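Local coordinates for protein putative surface-anchored fimbrial subunit (PDB 3HR6) that forms the shaft of a Corynebacterium diphtheriae pilus as its major pilin, built of tandem Ig-like modules stabilised by isopeptide and disulfide bonds, at residues His10-Leu15 with Tyr138-Ala143; Gly36-Leu41 with Glu104-Glu109; Asn181-Gly186 with Thr240-Asp245. All blocks are in the same frame, centred on the assembly; numbering follows the deposited sequence. Where two conformers were deposited one is given.

Interaction 1: residues His10-Leu15 with Tyr138-Ala143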
# COMPACT_ATOMS: atom_id res chain seq x y z
N HIS A 10 -2.01 27.91 10.09
CA HIS A 10 -2.72 26.83 10.77
C HIS A 10 -3.47 25.97 9.75
O HIS A 10 -4.39 26.44 9.09
CB HIS A 10 -3.72 27.44 11.76
CG HIS A 10 -3.11 28.40 12.73
ND1 HIS A 10 -2.39 28.00 13.83
CD2 HIS A 10 -3.10 29.75 12.75
CE1 HIS A 10 -1.99 29.06 14.50
NE2 HIS A 10 -2.40 30.14 13.86
N ALA A 11 -3.12 24.70 9.66
CA ALA A 11 -3.66 23.82 8.67
C ALA A 11 -4.89 23.16 9.24
O ALA A 11 -4.79 22.33 10.13
CB ALA A 11 -2.62 22.77 8.30
N LEU A 12 -6.06 23.57 8.76
CA LEU A 12 -7.33 23.06 9.27
C LEU A 12 -7.86 21.92 8.41
O LEU A 12 -7.86 22.02 7.17
CB LEU A 12 -8.35 24.19 9.25
CG LEU A 12 -8.34 25.04 10.52
CD1 LEU A 12 -6.97 25.36 11.08
CD2 LEU A 12 -9.26 26.26 10.34
N MET A 13 -8.32 20.85 9.05
CA MET A 13 -8.98 19.76 8.35
C MET A 13 -10.49 20.01 8.31
O MET A 13 -11.14 20.04 9.37
CB MET A 13 -8.69 18.43 9.06
CG MET A 13 -9.49 17.27 8.51
SD MET A 13 -8.99 15.68 9.14
CE MET A 13 -9.29 15.92 10.91
N GLY A 14 -11.06 20.17 7.12
CA GLY A 14 -12.51 20.36 7.00
C GLY A 14 -12.86 21.05 5.71
O GLY A 14 -11.97 21.34 4.90
N LEU A 15 -14.15 21.29 5.52
CA LEU A 15 -14.66 21.88 4.29
C LEU A 15 -14.94 23.38 4.49
O LEU A 15 -15.56 23.77 5.47
CB LEU A 15 -15.92 21.13 3.86
CG LEU A 15 -15.62 19.72 3.37
CD1 LEU A 15 -16.91 18.86 3.30
CD2 LEU A 15 -14.88 19.75 2.05
N TYR A 138 -5.54 30.32 7.92
CA TYR A 138 -6.24 29.09 8.29
C TYR A 138 -6.71 28.31 7.04
O TYR A 138 -7.90 28.04 6.89
CB TYR A 138 -7.43 29.45 9.19
CG TYR A 138 -7.04 30.12 10.47
CD1 TYR A 138 -6.77 29.38 11.62
CD2 TYR A 138 -6.92 31.50 10.54
CE1 TYR A 138 -6.39 30.00 12.81
CE2 TYR A 138 -6.52 32.13 11.70
CZ TYR A 138 -6.25 31.37 12.83
OH TYR A 138 -5.86 32.00 13.98
N PRO A 139 -5.79 27.96 6.15
CA PRO A 139 -6.15 27.16 4.97
C PRO A 139 -6.75 25.79 5.36
O PRO A 139 -6.29 25.19 6.34
CB PRO A 139 -4.80 27.00 4.27
CG PRO A 139 -3.82 27.02 5.40
CD PRO A 139 -4.33 28.13 6.27
N LYS A 140 -7.77 25.35 4.63
CA LYS A 140 -8.44 24.07 4.85
C LYS A 140 -7.92 23.03 3.89
O LYS A 140 -7.69 23.30 2.72
CB LYS A 140 -9.96 24.19 4.64
CG LYS A 140 -10.74 24.66 5.84
CD LYS A 140 -10.31 25.98 6.45
CE LYS A 140 -11.06 27.23 5.98
NZ LYS A 140 -10.59 28.45 6.77
N HIS A 141 -7.76 21.81 4.39
CA HIS A 141 -7.47 20.65 3.55
C HIS A 141 -8.42 19.55 3.96
O HIS A 141 -9.12 19.65 4.97
CB HIS A 141 -6.04 20.17 3.71
CG HIS A 141 -5.74 19.66 5.08
ND1 HIS A 141 -5.23 20.46 6.07
CD2 HIS A 141 -5.95 18.44 5.63
CE1 HIS A 141 -5.12 19.75 7.19
NE2 HIS A 141 -5.54 18.52 6.95
N GLN A 142 -8.48 18.50 3.15
CA GLN A 142 -9.35 17.36 3.44
C GLN A 142 -8.51 16.11 3.54
O GLN A 142 -7.59 15.89 2.78
CB GLN A 142 -10.47 17.20 2.40
CG GLN A 142 -11.50 18.35 2.35
CD GLN A 142 -11.06 19.55 1.56
OE1 GLN A 142 -10.73 19.45 0.38
NE2 GLN A 142 -11.06 20.72 2.21
N ALA A 143 -8.86 15.30 4.52
CA ALA A 143 -8.17 14.06 4.76
C ALA A 143 -8.53 13.00 3.70
O ALA A 143 -9.61 12.99 3.12
CB ALA A 143 -8.51 13.54 6.17
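His10 and Tyr138 lie side by side and point the same way. Their planes are nearly parallel (17°) but strongly offset, with little ring overlap; His10 CD2 sits 3.3 Å from Tyr138 CE1. Next to them, Leu12 CD2 reaches Tyr138 CB at 3.9 Å, and the bent chain of Lys140 runs alongside Leu12. Within its own segment, Lys140 NZ donates a hydrogen bond to Tyr138 O. The backbones pair as parallel strands. Leu12 N donates to Pro139 O, His141 N to Leu12 O, and Gly14 N to His141 O at 2.9 Å. These bonds join strands 5-13 and 131-143 of the Ig-like N-terminal domain, a parallel pair in a mainly antiparallel sheet. His141 chi1 (65°) places CG between the backbone N and the carbonyl carbon. The His141 ring lies against segment 10-15, with Leu12 O and Met13 CA over one face. Met13 CA makes a CH-pi contact there, 4.1 Å from the ring centroid. Where the strand of Leu12 and Met13 has ended, Gln142 NE2 donates to Gly14 O at 2.9 Å, with that oxygen in the Gln142 amide plane. Outside the pair, His10 NE2 is hydrogen-bonded to His136 and ND1 to Gly87 O. Gln142 OE1 accepts from Ala179 N.

Interaction 2: residues Gly36-Leu41 with Glu104-Glu109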
# COMPACT_ATOMS: atom_id res chain seq x y z
N GLY A 36 2.16 18.30 10.84
CA GLY A 36 2.87 17.65 9.76
C GLY A 36 2.45 18.11 8.39
O GLY A 36 2.77 17.47 7.41
N MET A 37 1.68 19.20 8.33
CA MET A 37 1.24 19.72 7.04
C MET A 37 2.31 20.67 6.55
O MET A 37 2.77 21.52 7.29
CB MET A 37 -0.13 20.40 7.16
CG MET A 37 -1.23 19.45 7.58
SD MET A 37 -1.66 18.28 6.30
CE MET A 37 -0.87 16.75 6.84
N SER A 38 2.70 20.50 5.28
CA SER A 38 3.88 21.14 4.74
C SER A 38 3.49 22.32 3.88
O SER A 38 2.66 22.21 2.99
CB SER A 38 4.67 20.12 3.90
OG SER A 38 5.76 20.78 3.28
N PHE A 39 4.10 23.47 4.17
CA PHE A 39 3.84 24.69 3.47
C PHE A 39 5.11 25.34 3.04
O PHE A 39 6.08 25.36 3.78
CB PHE A 39 3.10 25.66 4.38
CG PHE A 39 1.72 25.22 4.71
CD1 PHE A 39 0.63 25.62 3.93
CD2 PHE A 39 1.49 24.44 5.82
CE1 PHE A 39 -0.65 25.19 4.23
CE2 PHE A 39 0.24 24.03 6.13
CZ PHE A 39 -0.86 24.41 5.34
N THR A 40 5.08 25.92 1.84
CA THR A 40 6.12 26.81 1.40
C THR A 40 5.58 28.25 1.37
O THR A 40 4.48 28.52 0.85
CB THR A 40 6.67 26.36 0.04
OG1 THR A 40 7.18 25.03 0.16
CG2 THR A 40 7.79 27.28 -0.43
N LEU A 41 6.36 29.15 1.95
CA LEU A 41 6.12 30.58 1.87
C LEU A 41 6.94 31.18 0.73
O LEU A 41 8.14 30.96 0.65
CB LEU A 41 6.46 31.25 3.20
CG LEU A 41 6.05 32.73 3.32
CD1 LEU A 41 4.51 32.89 3.44
CD2 LEU A 41 6.77 33.39 4.49
N GLU A 104 2.04 21.95 0.35
CA GLU A 104 2.79 21.02 -0.48
C GLU A 104 2.26 19.60 -0.29
O GLU A 104 1.51 19.31 0.63
CB GLU A 104 4.23 21.05 -0.07
CG GLU A 104 4.89 22.44 -0.19
CD GLU A 104 5.23 22.85 -1.61
OE1 GLU A 104 4.70 22.29 -2.58
OE2 GLU A 104 6.06 23.77 -1.75
N LEU A 105 2.72 18.73 -1.17
CA LEU A 105 2.29 17.34 -1.21
C LEU A 105 3.19 16.41 -0.40
O LEU A 105 3.01 15.18 -0.44
CB LEU A 105 2.22 16.91 -2.68
CG LEU A 105 1.08 17.50 -3.50
CD1 LEU A 105 1.29 17.11 -4.98
CD2 LEU A 105 -0.29 17.05 -3.00
N ASN A 106 4.17 16.97 0.32
CA ASN A 106 5.15 16.24 1.14
C ASN A 106 4.93 16.37 2.69
O ASN A 106 5.89 16.31 3.50
CB ASN A 106 6.56 16.68 0.76
CG ASN A 106 6.89 18.08 1.22
OD1 ASN A 106 5.98 18.88 1.44
ND2 ASN A 106 8.18 18.38 1.42
N GLY A 107 3.67 16.55 3.10
CA GLY A 107 3.32 16.52 4.53
C GLY A 107 3.52 15.14 5.12
O GLY A 107 3.75 14.19 4.37
N ALA A 108 3.40 15.04 6.44
CA ALA A 108 3.57 13.78 7.17
C ALA A 108 2.54 12.76 6.71
O ALA A 108 2.82 11.55 6.59
CB ALA A 108 3.48 14.01 8.68
N GLU A 109 1.33 13.27 6.44
CA GLU A 109 0.23 12.48 5.93
C GLU A 109 -0.23 13.10 4.62
O GLU A 109 -0.18 14.32 4.42
CB GLU A 109 -0.97 12.50 6.88
CG GLU A 109 -0.75 11.99 8.27
CD GLU A 109 -2.02 12.18 9.09
OE1 GLU A 109 -2.38 13.36 9.38
OE2 GLU A 109 -2.67 11.15 9.39
O HOH W 1 0.94 19.06 3.27
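Ser38 and Thr40 face the 104-109 loop with their side chains, and each hydroxyl is gripped by a polar side chain of that loop. In the Ig-like N-terminal domain, strand 38-44 pairs antiparallel with strand 97-103. The loop after 97-103 carries on from that pairing and turns across the start of 38-44. Two backbone bonds hold it there: Glu104 N donates to Ser38 O at 2.7 Å, and Ala108 N donates to Gly36 O.

The close part is the glycine pair and the two hydroxyls. Gly107 CA lies 3.1 Å from Gly36 O, and Ala108 CB sits against Gly36 CA at 3.8 Å. Ser38 OG is anti to the backbone N (chi1 175°), and it donates to Asn106 OD1 at 2.7 Å. The other end of that amide is also held, because Asn106 ND2 is hydrogen-bonded to Asp291 O. A water joins the two backbones here. It accepts from Ser38 N and donates to Glu104 O at 2.7 Å.

The looser part lies at the far end of the loop. There Ala108 and Glu109 are exposed. Met37 CB starts away from the loop, but its bent chain brings CE back to 3.5 Å from Glu109 O.

The Glu104 chain bends at chi2 (-76°), which places CD, and the Glu104 and Thr40 side chains cross obliquely. A weak, long ion pair links Glu104 OE1 to Arg113. Thr40 OG1 is also hydrogen-bonded to Thr81 OG1. Thr40 OG1 donates to Glu104 OE2 at 2.5 Å, on the anti lone pair, the one directed away from OE1.

Interaction 3: residues Asn181-Gly186 with Thr240-Asp245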
# COMPACT_ATOMS: atom_id res chain seq x y z
N ASN A 181 -16.56 23.47 -5.42
CA ASN A 181 -16.01 24.09 -6.63
C ASN A 181 -14.49 23.97 -6.84
O ASN A 181 -13.96 24.65 -7.73
CB ASN A 181 -16.47 25.54 -6.71
CG ASN A 181 -17.97 25.68 -6.51
OD1 ASN A 181 -18.43 26.55 -5.77
ND2 ASN A 181 -18.74 24.80 -7.15
N THR A 182 -13.81 23.14 -6.04
CA THR A 182 -12.43 22.72 -6.34
C THR A 182 -12.42 21.38 -7.03
O THR A 182 -13.41 20.65 -7.01
CB THR A 182 -11.48 22.67 -5.10
OG1 THR A 182 -11.90 21.68 -4.13
CG2 THR A 182 -11.42 24.04 -4.45
N LYS A 183 -11.29 21.05 -7.65
CA LYS A 183 -11.14 19.77 -8.34
C LYS A 183 -9.95 19.01 -7.79
O LYS A 183 -9.03 19.60 -7.24
CB LYS A 183 -10.96 20.00 -9.85
CG LYS A 183 -12.11 20.74 -10.48
CD LYS A 183 -13.22 19.75 -10.77
CE LYS A 183 -14.50 20.46 -11.12
NZ LYS A 183 -15.38 19.51 -11.85
N PHE A 184 -10.00 17.69 -7.92
CA PHE A 184 -8.87 16.89 -7.61
C PHE A 184 -7.74 17.26 -8.56
O PHE A 184 -7.98 17.49 -9.73
CB PHE A 184 -9.20 15.39 -7.73
CG PHE A 184 -9.99 14.86 -6.58
CD1 PHE A 184 -9.35 14.47 -5.43
CD2 PHE A 184 -11.37 14.74 -6.65
CE1 PHE A 184 -10.06 13.96 -4.36
CE2 PHE A 184 -12.09 14.25 -5.58
CZ PHE A 184 -11.44 13.85 -4.44
N GLU A 185 -6.51 17.30 -8.03
CA GLU A 185 -5.33 17.55 -8.87
C GLU A 185 -5.01 16.32 -9.69
O GLU A 185 -4.41 16.42 -10.77
CB GLU A 185 -4.09 17.81 -8.03
CG GLU A 185 -4.03 19.03 -7.18
CD GLU A 185 -2.76 18.98 -6.35
OE1 GLU A 185 -1.67 18.71 -6.92
OE2 GLU A 185 -2.83 19.17 -5.14
N GLY A 186 -5.40 15.17 -9.16
CA GLY A 186 -5.10 13.89 -9.78
C GLY A 186 -5.49 12.84 -8.79
O GLY A 186 -5.92 13.17 -7.69
N THR A 240 -13.09 11.79 -16.09
CA THR A 240 -13.19 11.05 -14.84
C THR A 240 -12.58 11.79 -13.66
O THR A 240 -13.19 11.81 -12.57
CB THR A 240 -12.56 9.64 -14.98
OG1 THR A 240 -13.22 8.93 -16.04
CG2 THR A 240 -12.71 8.82 -13.72
N LEU A 241 -11.38 12.36 -13.83
CA LEU A 241 -10.75 13.11 -12.75
C LEU A 241 -11.54 14.37 -12.47
O LEU A 241 -11.77 14.72 -11.31
CB LEU A 241 -9.30 13.44 -13.05
CG LEU A 241 -8.54 14.29 -12.04
CD1 LEU A 241 -8.32 13.59 -10.67
CD2 LEU A 241 -7.22 14.72 -12.65
N GLN A 242 -11.96 15.04 -13.56
CA GLN A 242 -12.72 16.30 -13.48
C GLN A 242 -14.05 16.14 -12.74
O GLN A 242 -14.50 17.06 -12.07
CB GLN A 242 -13.00 16.88 -14.88
CG GLN A 242 -12.05 17.99 -15.33
CD GLN A 242 -12.34 19.33 -14.68
OE1 GLN A 242 -11.52 19.84 -13.92
NE2 GLN A 242 -13.50 19.92 -14.98
N SER A 243 -14.68 14.97 -12.88
CA SER A 243 -15.96 14.72 -12.21
C SER A 243 -15.84 13.90 -10.94
O SER A 243 -16.85 13.52 -10.35
CB SER A 243 -16.96 14.07 -13.16
OG SER A 243 -16.56 12.78 -13.55
N LEU A 244 -14.61 13.61 -10.50
CA LEU A 244 -14.40 12.76 -9.33
C LEU A 244 -14.94 13.40 -8.06
O LEU A 244 -15.36 12.70 -7.13
CB LEU A 244 -12.92 12.40 -9.20
CG LEU A 244 -12.57 11.28 -8.24
CD1 LEU A 244 -13.12 9.96 -8.75
CD2 LEU A 244 -11.04 11.25 -8.03
N ASP A 245 -14.94 14.73 -8.00
CA ASP A 245 -15.59 15.44 -6.92
C ASP A 245 -17.10 15.20 -6.81
O ASP A 245 -17.71 15.62 -5.82
CB ASP A 245 -15.33 16.95 -7.00
CG ASP A 245 -15.78 17.55 -8.31
OD1 ASP A 245 -15.42 16.98 -9.35
OD2 ASP A 245 -16.46 18.58 -8.30
O HOH W 2 -15.90 20.44 -6.14
O HOH W 3 -12.36 16.62 -9.48
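Lys183 NZ donates to Gln242 O at 2.6 Å and forms a longer salt bridge with Asp245 OD1. The rest of the lysine chain leads up to these oxygens of the 240-245 turn. From CB outward, CB and then CG pass Gln242 OE1 in one of the two conformers of that glutamine, with CG the nearer. The chain bends at chi2 (-81°), which sets CD 3.3 Å from Gln242 O. CE lies 3.5 Å from Gln242 O, and NZ ends the chain at the bonds already named.

Phe184 is the apolar half of the contact. Leu244 CD2 sits over one face of its ring, 4.0 Å from the centroid, as a CH-pi contact, while Asp245 N meets the ring edge in plane. Leu241 CD1 packs on Phe184 CB and on Gly186 CA. The ring also meets Phe187 edge-to-face and touches Ile175, Pro176 and Ile178. This joins the loop before strand 187-192 to the end of helix 238-242, where Leu244 begins a short 3-10 turn, in the Cna-B-like domain.

Water also bridges the segments: one molecule joins Thr182 O to Asp245 OD2, and another joins Phe184 N to Leu241 O. Gln242 O and Asp245 OD1 are only 2.9 Å apart and both are acceptors. The ammonium beside them would be expected to offset their mutual repulsion.

From the N terminus, strand 5-13 comes first. Interaction 1 pairs its end with strand 131-143 and closes a loop of 122 residues. Interaction 2 is nested inside that loop: it joins strand 38-44 to the loop after strand 97-103. The two contacts touch within the N-terminal domain. Ala11 CB packs on Met37 and Phe39, and Pro139 also meets Phe39. Interaction 3 opens only after interaction 1 has closed, and lies in the next, Cna-B-like domain. It comes within about 5 Å of interaction 1, nearest atoms, without touching. It does meet interaction 2, where Leu105 packs on Glu185 across the two domains. None of the three cross.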